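Long-range contacts in Succinylglutamatedesuccinylase/aspartoacylase (Rhodobacter sphaeroides 2.4.1, PDB 3CDX), which probably acts as a metal-dependent hydrolase of the succinylglutamate desuccinylase/aspartoacylase family, cleaving non-peptide carbon-nitrogen bonds in linear amides, and here carries a calcium ion: residues A[257-262]-A[337-342]; A[159-164]-A[182-187]. One frame throughout, in Å; residues are numbered along the deposited sequence.

Contact 1: residues A[257-262]-A[337-342]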
ATOM      1  N   GLY A 257       3.145  32.520  37.683  1.00 38.95           N
ATOM      2  CA  GLY A 257       3.865  32.192  36.446  1.00 37.09           C
ATOM      3  C   GLY A 257       4.317  30.760  36.266  1.00 36.18           C
ATOM      4  O   GLY A 257       3.860  29.848  36.944  1.00 35.42           O
ATOM      5  N   THR A 258       5.244  30.595  35.329  1.00 35.53           N
ATOM      6  CA  THR A 258       5.766  29.340  34.860  1.00 34.70           C
ATOM      7  C   THR A 258       6.661  28.683  35.902  1.00 35.00           C
ATOM      8  O   THR A 258       7.451  29.364  36.554  1.00 34.57           O
ATOM      9  CB  THR A 258       6.626  29.645  33.591  1.00 35.40           C
ATOM     10  OG1 THR A 258       5.782  30.191  32.567  1.00 34.70           O
ATOM     11  CG2 THR A 258       7.388  28.445  33.079  1.00 34.00           C
ATOM     12  N   ARG A 259       6.546  27.363  36.030  1.00 34.18           N
ATOM     13  CA  ARG A 259       7.412  26.573  36.905  1.00 34.17           C
ATOM     14  C   ARG A 259       8.420  25.785  36.034  1.00 33.39           C
ATOM     15  O   ARG A 259       8.027  25.041  35.103  1.00 31.72           O
ATOM     16  CB  ARG A 259       6.565  25.659  37.829  1.00 34.20           C
ATOM     17  CG  ARG A 259       7.339  24.838  38.934  1.00 35.18           C
ATOM     18  CD  ARG A 259       6.375  23.993  39.837  1.00 35.21           C
ATOM     19  NE  ARG A 259       7.024  22.802  40.428  1.00 43.51           N
ATOM     20  CZ  ARG A 259       6.387  21.733  40.963  1.00 46.33           C
ATOM     21  NH1 ARG A 259       5.057  21.685  41.029  1.00 47.13           N
ATOM     22  NH2 ARG A 259       7.077  20.691  41.450  1.00 42.05           N
ATOM     23  N   HIS A 260       9.716  25.964  36.326  1.00 32.19           N
ATOM     24  CA  HIS A 260      10.739  25.339  35.532  1.00 32.31           C
ATOM     25  C   HIS A 260      11.009  23.934  36.048  1.00 32.12           C
ATOM     26  O   HIS A 260      11.151  23.681  37.254  1.00 31.75           O
ATOM     27  CB  HIS A 260      12.060  26.118  35.523  1.00 32.89           C
ATOM     28  CG  HIS A 260      11.987  27.500  34.952  1.00 33.99           C
ATOM     29  ND1 HIS A 260      11.805  27.751  33.608  1.00 35.17           N
ATOM     30  CD2 HIS A 260      12.159  28.709  35.537  1.00 35.37           C
ATOM     31  CE1 HIS A 260      11.812  29.056  33.397  1.00 31.64           C
ATOM     32  NE2 HIS A 260      12.023  29.659  34.553  1.00 34.52           N
ATOM     33  N   MET A 261      11.141  23.025  35.102  1.00 31.50           N
ATOM     34  CA  MET A 261      11.295  21.644  35.392  1.00 30.42           C
ATOM     35  C   MET A 261      12.348  21.160  34.444  1.00 30.77           C
ATOM     36  O   MET A 261      12.842  21.929  33.597  1.00 30.31           O
ATOM     37  CB  MET A 261       9.953  20.930  35.159  1.00 30.83           C
ATOM     38  CG  MET A 261       8.733  21.705  35.729  1.00 29.18           C
ATOM     39  SD  MET A 261       8.650  21.566  37.573  1.00 25.30           S
ATOM     40  CE  MET A 261       8.182  19.841  37.781  1.00 27.39           C
ATOM     41  N   MET A 262      12.667  19.873  34.556  1.00 30.93           N
ATOM     42  CA  MET A 262      13.720  19.292  33.787  1.00 31.49           C
ATOM     43  C   MET A 262      13.522  17.793  33.672  1.00 31.69           C
ATOM     44  O   MET A 262      12.860  17.159  34.511  1.00 30.94           O
ATOM     45  CB  MET A 262      15.119  19.648  34.382  1.00 31.72           C
ATOM     46  CG  MET A 262      15.437  19.167  35.827  1.00 33.00           C
ATOM     47  SD  MET A 262      17.161  19.587  36.435  1.00 32.09           S
ATOM     48  CE  MET A 262      18.177  18.701  35.319  1.00 33.45           C
ATOM     49  N   MET A 337       8.981  14.676  34.730  1.00 29.49           N
ATOM     50  CA  MET A 337       9.773  15.888  34.885  1.00 29.34           C
ATOM     51  C   MET A 337       9.885  16.170  36.382  1.00 32.04           C
ATOM     52  O   MET A 337       9.044  15.720  37.120  1.00 32.43           O
ATOM     53  CB  MET A 337       9.166  17.069  34.123  1.00 29.46           C
ATOM     54  CG  MET A 337       7.774  17.546  34.550  1.00 28.39           C
ATOM     55  SD  MET A 337       7.076  18.816  33.450  1.00 22.73           S
ATOM     56  CE  MET A 337       5.515  18.919  34.280  1.00 27.07           C
ATOM     57  N   GLU A 338      10.929  16.889  36.805  1.00 34.34           N
ATOM     58  CA  GLU A 338      11.218  17.206  38.220  1.00 36.46           C
ATOM     59  C   GLU A 338      11.564  18.692  38.262  1.00 36.50           C
ATOM     60  O   GLU A 338      11.879  19.267  37.214  1.00 35.32           O
ATOM     61  CB  GLU A 338      12.387  16.344  38.757  1.00 36.62           C
ATOM     62  CG  GLU A 338      13.775  16.572  38.083  1.00 38.33           C
ATOM     63  CD  GLU A 338      14.862  15.525  38.430  1.00 40.97           C
ATOM     64  OE1 GLU A 338      14.806  14.898  39.522  1.00 45.72           O
ATOM     65  OE2 GLU A 338      15.811  15.325  37.598  1.00 46.87           O
ATOM     66  N   ASP A 339      11.475  19.317  39.446  1.00 37.33           N
ATOM     67  CA  ASP A 339      11.831  20.739  39.633  1.00 38.99           C
ATOM     68  C   ASP A 339      13.203  20.999  39.048  1.00 38.88           C
ATOM     69  O   ASP A 339      14.117  20.159  39.182  1.00 38.03           O
ATOM     70  CB  ASP A 339      11.877  21.129  41.119  1.00 39.94           C
ATOM     71  CG  ASP A 339      10.492  21.255  41.748  1.00 43.91           C
ATOM     72  OD1 ASP A 339       9.484  21.344  41.009  1.00 49.39           O
ATOM     73  OD2 ASP A 339      10.412  21.290  42.999  1.00 49.30           O
ATOM     74  N   TYR A 340      13.328  22.154  38.406  1.00 39.23           N
ATOM     75  CA  TYR A 340      14.555  22.591  37.774  1.00 41.16           C
ATOM     76  C   TYR A 340      15.638  22.959  38.785  1.00 42.65           C
ATOM     77  O   TYR A 340      15.374  23.691  39.735  1.00 42.88           O
ATOM     78  CB  TYR A 340      14.290  23.817  36.907  1.00 40.03           C
ATOM     79  CG  TYR A 340      15.510  24.343  36.182  1.00 40.75           C
ATOM     80  CD1 TYR A 340      16.065  23.643  35.095  1.00 40.29           C
ATOM     81  CD2 TYR A 340      16.122  25.537  36.581  1.00 41.56           C
ATOM     82  CE1 TYR A 340      17.202  24.127  34.419  1.00 39.04           C
ATOM     83  CE2 TYR A 340      17.266  26.027  35.911  1.00 41.51           C
ATOM     84  CZ  TYR A 340      17.791  25.323  34.834  1.00 39.38           C
ATOM     85  OH  TYR A 340      18.896  25.812  34.185  1.00 38.39           O
ATOM     86  N   ASN A 341      16.850  22.473  38.532  1.00 44.79           N
ATOM     87  CA  ASN A 341      18.048  22.933  39.230  1.00 47.13           C
ATOM     88  C   ASN A 341      19.082  23.428  38.210  1.00 48.39           C
ATOM     89  O   ASN A 341      19.494  22.680  37.302  1.00 48.14           O
ATOM     90  CB  ASN A 341      18.640  21.791  40.072  1.00 47.40           C
ATOM     91  CG  ASN A 341      19.875  22.219  40.879  1.00 49.55           C
ATOM     92  OD1 ASN A 341      20.970  22.410  40.333  1.00 50.68           O
ATOM     93  ND2 ASN A 341      19.702  22.343  42.185  1.00 50.08           N
ATOM     94  N   ASP A 342      19.487  24.690  38.348  1.00 50.08           N
ATOM     95  CA  ASP A 342      20.549  25.248  37.502  1.00 51.70           C
ATOM     96  C   ASP A 342      21.920  24.844  38.044  1.00 51.85           C
ATOM     97  O   ASP A 342      22.703  24.187  37.351  1.00 52.25           O
ATOM     98  CB  ASP A 342      20.441  26.774  37.419  1.00 52.13           C
ATOM     99  CG  ASP A 342      21.473  27.396  36.467  1.00 55.09           C
ATOM    100  OD1 ASP A 342      22.196  26.647  35.755  1.00 57.80           O
ATOM    101  OD2 ASP A 342      21.571  28.646  36.446  1.00 56.32           O
TER

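Contact 2: residues A[159-164]-A[182-187]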
ATOM      1  N   PRO A 159       0.464  20.916  28.961  1.00 26.10           N
ATOM      2  CA  PRO A 159       0.916  22.158  28.305  1.00 26.07           C
ATOM      3  C   PRO A 159       2.153  22.830  28.935  1.00 26.77           C
ATOM      4  O   PRO A 159       2.173  23.183  30.125  1.00 26.83           O
ATOM      5  CB  PRO A 159      -0.312  23.056  28.319  1.00 26.45           C
ATOM      6  CG  PRO A 159      -1.547  22.041  28.489  1.00 26.48           C
ATOM      7  CD  PRO A 159      -0.991  20.892  29.250  1.00 25.84           C
ATOM      8  N   SER A 160       3.136  23.084  28.089  1.00 26.05           N
ATOM      9  CA  SER A 160       4.474  23.427  28.526  1.00 26.62           C
ATOM     10  C   SER A 160       5.264  24.003  27.370  1.00 26.81           C
ATOM     11  O   SER A 160       4.892  23.792  26.185  1.00 26.28           O
ATOM     12  CB  SER A 160       5.170  22.148  28.998  1.00 26.71           C
ATOM     13  OG  SER A 160       4.996  21.105  28.036  1.00 29.81           O
ATOM     14  N   THR A 161       6.344  24.721  27.710  1.00 26.36           N
ATOM     15  CA  THR A 161       7.372  25.117  26.754  1.00 26.37           C
ATOM     16  C   THR A 161       8.526  24.197  27.045  1.00 27.15           C
ATOM     17  O   THR A 161       8.537  23.497  28.064  1.00 27.03           O
ATOM     18  CB  THR A 161       7.865  26.601  26.903  1.00 26.61           C
ATOM     19  OG1 THR A 161       8.204  26.864  28.272  1.00 28.77           O
ATOM     20  CG2 THR A 161       6.804  27.574  26.502  1.00 25.67           C
ATOM     21  N   ASN A 162       9.508  24.195  26.157  1.00 27.56           N
ATOM     22  CA  ASN A 162      10.716  23.400  26.378  1.00 28.58           C
ATOM     23  C   ASN A 162      11.913  24.058  25.727  1.00 29.02           C
ATOM     24  O   ASN A 162      11.769  24.956  24.897  1.00 28.18           O
ATOM     25  CB  ASN A 162      10.561  21.958  25.896  1.00 27.97           C
ATOM     26  CG  ASN A 162      10.174  21.884  24.434  1.00 28.72           C
ATOM     27  OD1 ASN A 162      10.990  22.111  23.555  1.00 31.87           O
ATOM     28  ND2 ASN A 162       8.935  21.576  24.181  1.00 26.63           N
ATOM     29  N   MET A 163      13.090  23.628  26.155  1.00 30.15           N
ATOM     30  CA  MET A 163      14.368  24.160  25.698  1.00 31.92           C
ATOM     31  C   MET A 163      15.417  23.137  26.140  1.00 34.64           C
ATOM     32  O   MET A 163      15.198  22.401  27.114  1.00 35.26           O
ATOM     33  CB  MET A 163      14.649  25.548  26.313  1.00 31.30           C
ATOM     34  CG  MET A 163      14.378  25.648  27.809  1.00 30.71           C
ATOM     35  SD  MET A 163      14.758  27.231  28.614  1.00 28.25           S
ATOM     36  CE  MET A 163      16.518  26.963  28.536  1.00 29.01           C
ATOM     37  N   HIS A 164      16.535  23.076  25.430  1.00 37.38           N
ATOM     38  CA  HIS A 164      17.688  22.296  25.913  1.00 40.48           C
ATOM     39  C   HIS A 164      18.434  23.065  26.990  1.00 41.70           C
ATOM     40  O   HIS A 164      18.224  24.277  27.174  1.00 41.54           O
ATOM     41  CB  HIS A 164      18.619  21.937  24.764  1.00 40.49           C
ATOM     42  CG  HIS A 164      17.951  21.138  23.704  1.00 44.03           C
ATOM     43  ND1 HIS A 164      17.923  21.524  22.385  1.00 47.54           N
ATOM     44  CD2 HIS A 164      17.234  19.992  23.778  1.00 47.27           C
ATOM     45  CE1 HIS A 164      17.239  20.639  21.682  1.00 49.77           C
ATOM     46  NE2 HIS A 164      16.803  19.702  22.506  1.00 50.46           N
ATOM     47  N   PHE A 182       6.545  33.515  27.898  1.00 27.15           N
ATOM     48  CA  PHE A 182       5.544  32.700  27.163  1.00 27.16           C
ATOM     49  C   PHE A 182       4.446  32.292  28.172  1.00 26.63           C
ATOM     50  O   PHE A 182       3.274  32.406  27.883  1.00 27.13           O
ATOM     51  CB  PHE A 182       6.190  31.467  26.485  1.00 26.74           C
ATOM     52  CG  PHE A 182       5.225  30.639  25.615  1.00 27.13           C
ATOM     53  CD1 PHE A 182       5.244  30.756  24.219  1.00 28.30           C
ATOM     54  CD2 PHE A 182       4.312  29.749  26.194  1.00 25.18           C
ATOM     55  CE1 PHE A 182       4.346  29.975  23.403  1.00 26.73           C
ATOM     56  CE2 PHE A 182       3.421  28.976  25.396  1.00 28.00           C
ATOM     57  CZ  PHE A 182       3.434  29.096  24.008  1.00 23.82           C
ATOM     58  N   GLY A 183       4.846  31.842  29.362  1.00 27.84           N
ATOM     59  CA  GLY A 183       3.893  31.652  30.473  1.00 28.20           C
ATOM     60  C   GLY A 183       3.011  30.425  30.409  1.00 28.62           C
ATOM     61  O   GLY A 183       1.808  30.499  30.727  1.00 29.61           O
ATOM     62  N   ALA A 184       3.593  29.291  30.010  1.00 28.40           N
ATOM     63  CA  ALA A 184       2.893  28.010  30.109  1.00 27.64           C
ATOM     64  C   ALA A 184       3.060  27.514  31.554  1.00 27.77           C
ATOM     65  O   ALA A 184       3.990  27.932  32.246  1.00 28.42           O
ATOM     66  CB  ALA A 184       3.447  27.008  29.113  1.00 26.28           C
ATOM     67  N   PRO A 185       2.173  26.633  32.024  1.00 28.16           N
ATOM     68  CA  PRO A 185       2.352  26.226  33.436  1.00 28.43           C
ATOM     69  C   PRO A 185       3.733  25.690  33.739  1.00 28.78           C
ATOM     70  O   PRO A 185       4.221  25.930  34.844  1.00 29.10           O
ATOM     71  CB  PRO A 185       1.300  25.129  33.636  1.00 28.36           C
ATOM     72  CG  PRO A 185       0.302  25.336  32.578  1.00 28.55           C
ATOM     73  CD  PRO A 185       0.969  26.036  31.411  1.00 27.38           C
ATOM     74  N   HIS A 186       4.337  24.946  32.793  1.00 26.99           N
ATOM     75  CA  HIS A 186       5.671  24.401  32.978  1.00 26.36           C
ATOM     76  C   HIS A 186       6.585  24.680  31.805  1.00 26.46           C
ATOM     77  O   HIS A 186       6.142  24.723  30.669  1.00 25.30           O
ATOM     78  CB  HIS A 186       5.635  22.905  33.161  1.00 26.66           C
ATOM     79  CG  HIS A 186       4.891  22.468  34.373  1.00 28.67           C
ATOM     80  ND1 HIS A 186       3.579  22.056  34.327  1.00 28.62           N
ATOM     81  CD2 HIS A 186       5.274  22.398  35.675  1.00 27.39           C
ATOM     82  CE1 HIS A 186       3.184  21.756  35.556  1.00 32.41           C
ATOM     83  NE2 HIS A 186       4.198  21.948  36.388  1.00 27.05           N
ATOM     84  N   ASN A 187       7.865  24.884  32.110  1.00 26.86           N
ATOM     85  CA  ASN A 187       8.910  24.985  31.115  1.00 27.24           C
ATOM     86  C   ASN A 187       9.836  23.870  31.417  1.00 28.49           C
ATOM     87  O   ASN A 187      10.253  23.736  32.574  1.00 30.10           O
ATOM     88  CB  ASN A 187       9.653  26.315  31.200  1.00 27.25           C
ATOM     89  CG  ASN A 187      10.829  26.358  30.268  1.00 26.01           C
ATOM     90  OD1 ASN A 187      10.665  26.185  29.068  1.00 25.23           O
ATOM     91  ND2 ASN A 187      12.021  26.614  30.802  1.00 26.44           N
TER
HETATM   92  O   HOH W   1       1.539  21.886  32.373  1.00 25.92           O
HETATM   93  O   HOH W   2       6.465  28.719  29.598  1.00 26.31           O

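Contact 1: residues A[257-262]-A[337-342]
Met262 and Glu338 form a hydrogen-bonded antiparallel pair, Met262 N giving to Glu338 O (2.8 Å) and Glu338 N to Met262 O. The N-to-C directions of the two short strand segments differ by 125°, well short of straight antiparallel. One residue on, Met261 faces Asp339 in a non-hydrogen-bonded pair with diverging side chains, and beyond it Tyr340 N reaches His260 O from above the carbonyl plane. Between two exposed side chains, Arg259 grips Asp339 side-on: NE and NH2 both point at the single oxygen OD1, NH2 the nearer at 2.5 Å. OD1 lies in the guanidinium plane and receives both donors on its syn side, although the carboxylate itself is turned 65° from that plane. Arg259 reaches it with CG anti to the backbone N (chi1 -174°) and the chain extended as far as NE. Beside the salt bridge, Met261 bends at chi2 and chi3, setting SD 3.5 Å from Asp339 OD1 and CE against the backbone of Glu338 and Asp339. Met337 SD meets Met261 at CB and CG, about 4.0 Å from each, and Ile317 touches both methionines. Met262 and Glu338 lie on one face of the sheet, where their CG atoms touch; the carboxylate of Glu338 goes on to a salt bridge with Arg314. Met262 SD accepts a weak bond from Asn341 N and stands obliquely to the Tyr340 ring, a Met-aromatic contact with 5.3 Å from sulfur to centroid. His260 CB packs on Tyr340 CB (3.5 Å), while its imidazole NE2 bonds to Glu180. The whole is an antiparallel strand pair that joins the start of strand 259-271 to the end of strand 332-339, at the C-terminal end of the model.

Contact 2: residues A[159-164]-A[182-187]
Thr161 OG1 donates to Asn187 OD1 at 2.7 Å, approaching tilted 24° from the amide carbonyl plane, and also accepts from a water that in turn takes the N-H of Ala184. Next to it Thr161 N bonds to His186 O (3.0 Å). These bonds join the two parallel strands of the beta-alpha-beta unit formed by strand 160-163, helix 169-182 and strand 186-189, within the catalytic domain of the family. Asn187 holds CG anti to its backbone N (chi1 174°), and both ends of its amide are used: OD1 by Thr161, and ND2 by a weak, nearly straight bond to Met163 SD (170°) and a further hydrogen bond with His260 ND1. A second water donates to Pro159 O and lies in the plane of the His186 ring, hydrogen-bonded to ND1. Around these polar groups, Ala184 CB rests on Ser160 CA (3.8 Å), and a ring carbon, Pro185 CD, meets the carbonyl oxygen Pro159 O at 3.4 Å. Phe182, the last residue of the helix, also touches Ile228, Ile233 and Val236 of helix 223-239. Thr161 turns its methyl over one face of the Phe182 ring, a CH-pi contact in which CG2 stands 3.8 Å from the centroid and nearest to CD2, at 3.3 Å.

In the fold
Strand 186-189, one partner of contact 2, also pairs in parallel with strand 259-271, which contact 1 joins antiparallel to strand 332-339. The strand pairings thus lead from the buried contact 2 to the chain's last strand. Contact 2 is the interior one, held by neutral hydrogen bonds, ordered waters and a methyl-ring contact; contact 1, only partly buried, adds an ionic pair between two exposed side chains and relies on methionines for much of its packing. Two probable hydrogen bonds couple them directly, Met261 N to Asn187 O and Thr258 OG1 to Ala184 O.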